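Local coordinates for possible adhesin (Caldicellulosiruptor kronotskyensis, PDB 4WA0), which probably mediates attachment of the cell to cellulose, this chain being the metal-binding C-terminal beta-helix domain of a tapirin, at residues S229-P237 against L292-I300. Numbering follows the deposited sequence.
Sequences SGLLTTPLP and LHLISRGNI
The guanidinium of Arg297 reaches into the curved loop 229-237 and meets mainly its backbone. At its edge, near its plane, lie Leu236 N and a water. Thr234 O, Leu232 O and Leu231 CD1 approach it at a slant. Arg297 NH1 donates to Thr234 O at 2.9 Å. The bond is bent, 132° at the hydrogen, and the oxygen stands 34° out of the guanidinium plane. The in-plane water bridges the same groups: it accepts from Arg297 NH2 at 2.8 Å and donates to Thr234 O at 2.7 Å. That carbonyl is thus gripped twice. Arg297 NH2 also lies 3.0 Å from Leu232 O, but the angle is too poor for a hydrogen bond. Arg297 CG stands anti to the carbonyl carbon (chi1 -67°), and the chain runs extended from CG to NE, which carries the guanidinium across to the loop. The domain is a beta-helix, and Arg297 sits in the turn between strands 291-296 and 299-302. In the same turn Gly298 N donates to Ser296 OG, an ST turn; that hydroxyl also bonds Gly263 O. Glu264 forms a salt bridge with Arg297 NH1 and accepts from Leu236 N, so one carboxylate ties both segments. Leu236 is buried. Leu236 CG is 3.6 Å from Arg297 NH1, while Leu236 CD1 packs on Ile295 CG2 and on the backbone at Ile295 O and Ser296 CA. Leu231 and Arg297 run past each other in opposite directions, with Leu231 CD1 3.7 Å from Arg297 NH2.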
loop_
_atom_site.group_PDB
_atom_site.type_symbol
_atom_site.label_atom_id
_atom_site.label_comp_id
_atom_site.label_asym_id
_atom_site.label_seq_id
_atom_site.Cartn_x
_atom_site.Cartn_y
_atom_site.Cartn_z
ATOM N N SER A 229 11.497 -16.269 1.653
ATOM C CA SER A 229 12.064 -17.628 1.592
ATOM C C SER A 229 13.465 -17.550 1.067
ATOM O O SER A 229 13.674 -16.952 0.008
ATOM C CB SER A 229 11.303 -18.521 0.586
ATOM O OG SER A 229 9.959 -18.682 0.971
ATOM N N GLY A 230 14.406 -18.168 1.783
ATOM C CA GLY A 230 15.783 -18.278 1.331
ATOM C C GLY A 230 16.718 -17.169 1.760
ATOM O O GLY A 230 17.915 -17.293 1.613
ATOM N N LEU A 231 16.174 -16.078 2.300
ATOM C CA LEU A 231 16.963 -14.944 2.681
ATOM C C LEU A 231 18.074 -15.334 3.634
ATOM O O LEU A 231 17.826 -15.848 4.733
ATOM C CB LEU A 231 16.058 -13.904 3.378
ATOM C CG LEU A 231 16.769 -12.638 3.869
ATOM C CD1 LEU A 231 17.499 -11.891 2.765
ATOM C CD2 LEU A 231 15.832 -11.725 4.617
ATOM N N LEU A 232 19.275 -14.983 3.243
ATOM C CA LEU A 232 20.487 -15.145 4.041
ATOM C C LEU A 232 20.597 -14.124 5.145
ATOM O O LEU A 232 19.883 -13.139 5.153
ATOM C CB LEU A 232 21.657 -14.890 3.116
ATOM C CG LEU A 232 21.804 -15.810 1.886
ATOM C CD1 LEU A 232 22.874 -15.233 0.945
ATOM C CD2 LEU A 232 22.166 -17.229 2.279
ATOM N N THR A 233 21.553 -14.323 6.050
ATOM C CA THR A 233 21.836 -13.336 7.108
ATOM C C THR A 233 23.190 -12.666 6.945
ATOM O O THR A 233 23.524 -11.776 7.754
ATOM C CB THR A 233 21.771 -13.998 8.499
ATOM O OG1 THR A 233 22.554 -15.199 8.461
ATOM C CG2 THR A 233 20.320 -14.349 8.840
ATOM N N THR A 234 23.957 -13.099 5.924
ATOM C CA THR A 234 25.150 -12.431 5.443
ATOM C C THR A 234 24.885 -10.930 5.395
ATOM O O THR A 234 23.864 -10.495 4.824
ATOM C CB THR A 234 25.428 -12.868 3.964
ATOM O OG1 THR A 234 25.167 -14.265 3.811
ATOM C CG2 THR A 234 26.846 -12.653 3.572
ATOM N N PRO A 235 25.776 -10.141 5.947
ATOM C CA PRO A 235 25.579 -8.692 5.712
ATOM C C PRO A 235 25.641 -8.321 4.246
ATOM O O PRO A 235 26.439 -8.897 3.459
ATOM C CB PRO A 235 26.755 -8.038 6.414
ATOM C CG PRO A 235 27.622 -9.149 6.915
ATOM C CD PRO A 235 26.779 -10.391 6.998
ATOM N N LEU A 236 24.832 -7.328 3.893
ATOM C CA LEU A 236 24.904 -6.775 2.569
ATOM C C LEU A 236 26.348 -6.279 2.295
ATOM O O LEU A 236 27.062 -5.754 3.193
ATOM C CB LEU A 236 23.865 -5.631 2.434
ATOM C CG LEU A 236 22.380 -6.011 2.630
ATOM C CD1 LEU A 236 21.415 -4.818 2.450
ATOM C CD2 LEU A 236 21.956 -7.165 1.711
ATOM N N PRO A 237 26.807 -6.396 1.043
ATOM C CA PRO A 237 28.180 -5.997 0.730
ATOM C C PRO A 237 28.530 -4.547 0.968
ATOM O O PRO A 237 27.666 -3.661 0.913
ATOM C CB PRO A 237 28.346 -6.306 -0.767
ATOM C CG PRO A 237 27.070 -6.808 -1.240
ATOM C CD PRO A 237 26.162 -7.075 -0.086
ATOM N N LEU A 292 18.102 3.325 -10.198
ATOM C CA LEU A 292 18.720 3.116 -8.868
ATOM C C LEU A 292 17.915 2.162 -7.997
ATOM O O LEU A 292 16.733 2.320 -7.855
ATOM C CB LEU A 292 18.783 4.475 -8.170
ATOM C CG LEU A 292 19.368 4.579 -6.758
ATOM C CD1 LEU A 292 20.856 4.288 -6.756
ATOM C CD2 LEU A 292 19.131 5.953 -6.224
ATOM N N HIS A 293 18.609 1.197 -7.381
ATOM C CA HIS A 293 18.013 0.240 -6.480
ATOM C C HIS A 293 18.755 0.351 -5.138
ATOM O O HIS A 293 19.933 0.179 -5.113
ATOM C CB HIS A 293 18.089 -1.147 -7.058
ATOM C CG HIS A 293 17.481 -1.212 -8.417
ATOM N ND1 HIS A 293 16.130 -1.309 -8.578
ATOM C CD2 HIS A 293 18.001 -1.065 -9.655
ATOM C CE1 HIS A 293 15.830 -1.226 -9.864
ATOM N NE2 HIS A 293 16.942 -1.059 -10.531
ATOM N N LEU A 294 18.024 0.673 -4.077
ATOM C CA LEU A 294 18.608 0.912 -2.760
ATOM C C LEU A 294 18.167 -0.275 -1.908
ATOM O O LEU A 294 16.953 -0.556 -1.786
ATOM C CB LEU A 294 18.020 2.192 -2.166
ATOM C CG LEU A 294 18.371 3.490 -2.887
ATOM C CD1 LEU A 294 17.598 4.647 -2.256
ATOM C CD2 LEU A 294 19.859 3.795 -3.015
ATOM N N ILE A 295 19.127 -0.974 -1.313
ATOM C CA ILE A 295 18.861 -2.159 -0.497
ATOM C C ILE A 295 19.599 -2.031 0.833
ATOM O O ILE A 295 20.817 -1.803 0.835
ATOM C CB ILE A 295 19.289 -3.439 -1.211
ATOM C CG1 ILE A 295 18.727 -3.452 -2.666
ATOM C CG2 ILE A 295 18.856 -4.650 -0.410
ATOM C CD1 ILE A 295 18.847 -4.743 -3.345
ATOM N N SER A 296 18.822 -2.105 1.908
ATOM C CA SER A 296 19.327 -1.923 3.278
ATOM C C SER A 296 18.704 -2.879 4.279
ATOM O O SER A 296 17.571 -3.478 4.050
ATOM C CB SER A 296 19.107 -0.478 3.636
ATOM O OG SER A 296 19.812 -0.153 4.828
ATOM N N ARG A 297 19.371 -3.052 5.443
ATOM C CA ARG A 297 18.676 -3.639 6.581
ATOM C C ARG A 297 18.417 -2.633 7.666
ATOM O O ARG A 297 18.065 -3.006 8.779
ATOM C CB ARG A 297 19.442 -4.847 7.175
ATOM C CG ARG A 297 19.494 -6.022 6.216
ATOM C CD ARG A 297 19.830 -7.310 6.922
ATOM N NE ARG A 297 19.640 -8.514 6.121
ATOM C CZ ARG A 297 20.539 -9.077 5.322
ATOM N NH1 ARG A 297 21.698 -8.529 5.070
ATOM N NH2 ARG A 297 20.222 -10.228 4.714
ATOM N N GLY A 298 18.591 -1.376 7.349
ATOM C CA GLY A 298 18.160 -0.284 8.184
ATOM C C GLY A 298 17.381 0.739 7.428
ATOM O O GLY A 298 16.723 0.417 6.417
ATOM N N ASN A 299 17.346 1.943 7.968
ATOM C CA ASN A 299 16.484 2.998 7.389
ATOM C C ASN A 299 17.140 3.639 6.203
ATOM O O ASN A 299 18.374 3.584 6.045
ATOM C CB ASN A 299 16.174 4.061 8.381
ATOM C CG ASN A 299 15.334 3.527 9.557
ATOM O OD1 ASN A 299 14.598 2.564 9.467
ATOM N ND2 ASN A 299 15.517 4.190 10.708
ATOM N N ILE A 300 16.320 4.175 5.313
ATOM C CA ILE A 300 16.777 4.945 4.152
ATOM C C ILE A 300 16.334 6.355 4.299
ATOM O O ILE A 300 15.125 6.612 4.448
ATOM C CB ILE A 300 16.323 4.257 2.812
ATOM C CG1 ILE A 300 16.989 2.875 2.765
ATOM C CG2 ILE A 300 16.614 5.125 1.584
ATOM C CD1 ILE A 300 16.548 2.071 1.562
HETATM O O HOH W 1 18.048 -11.263 7.120
HETATM O O HOH W 2 22.130 -11.280 2.909
#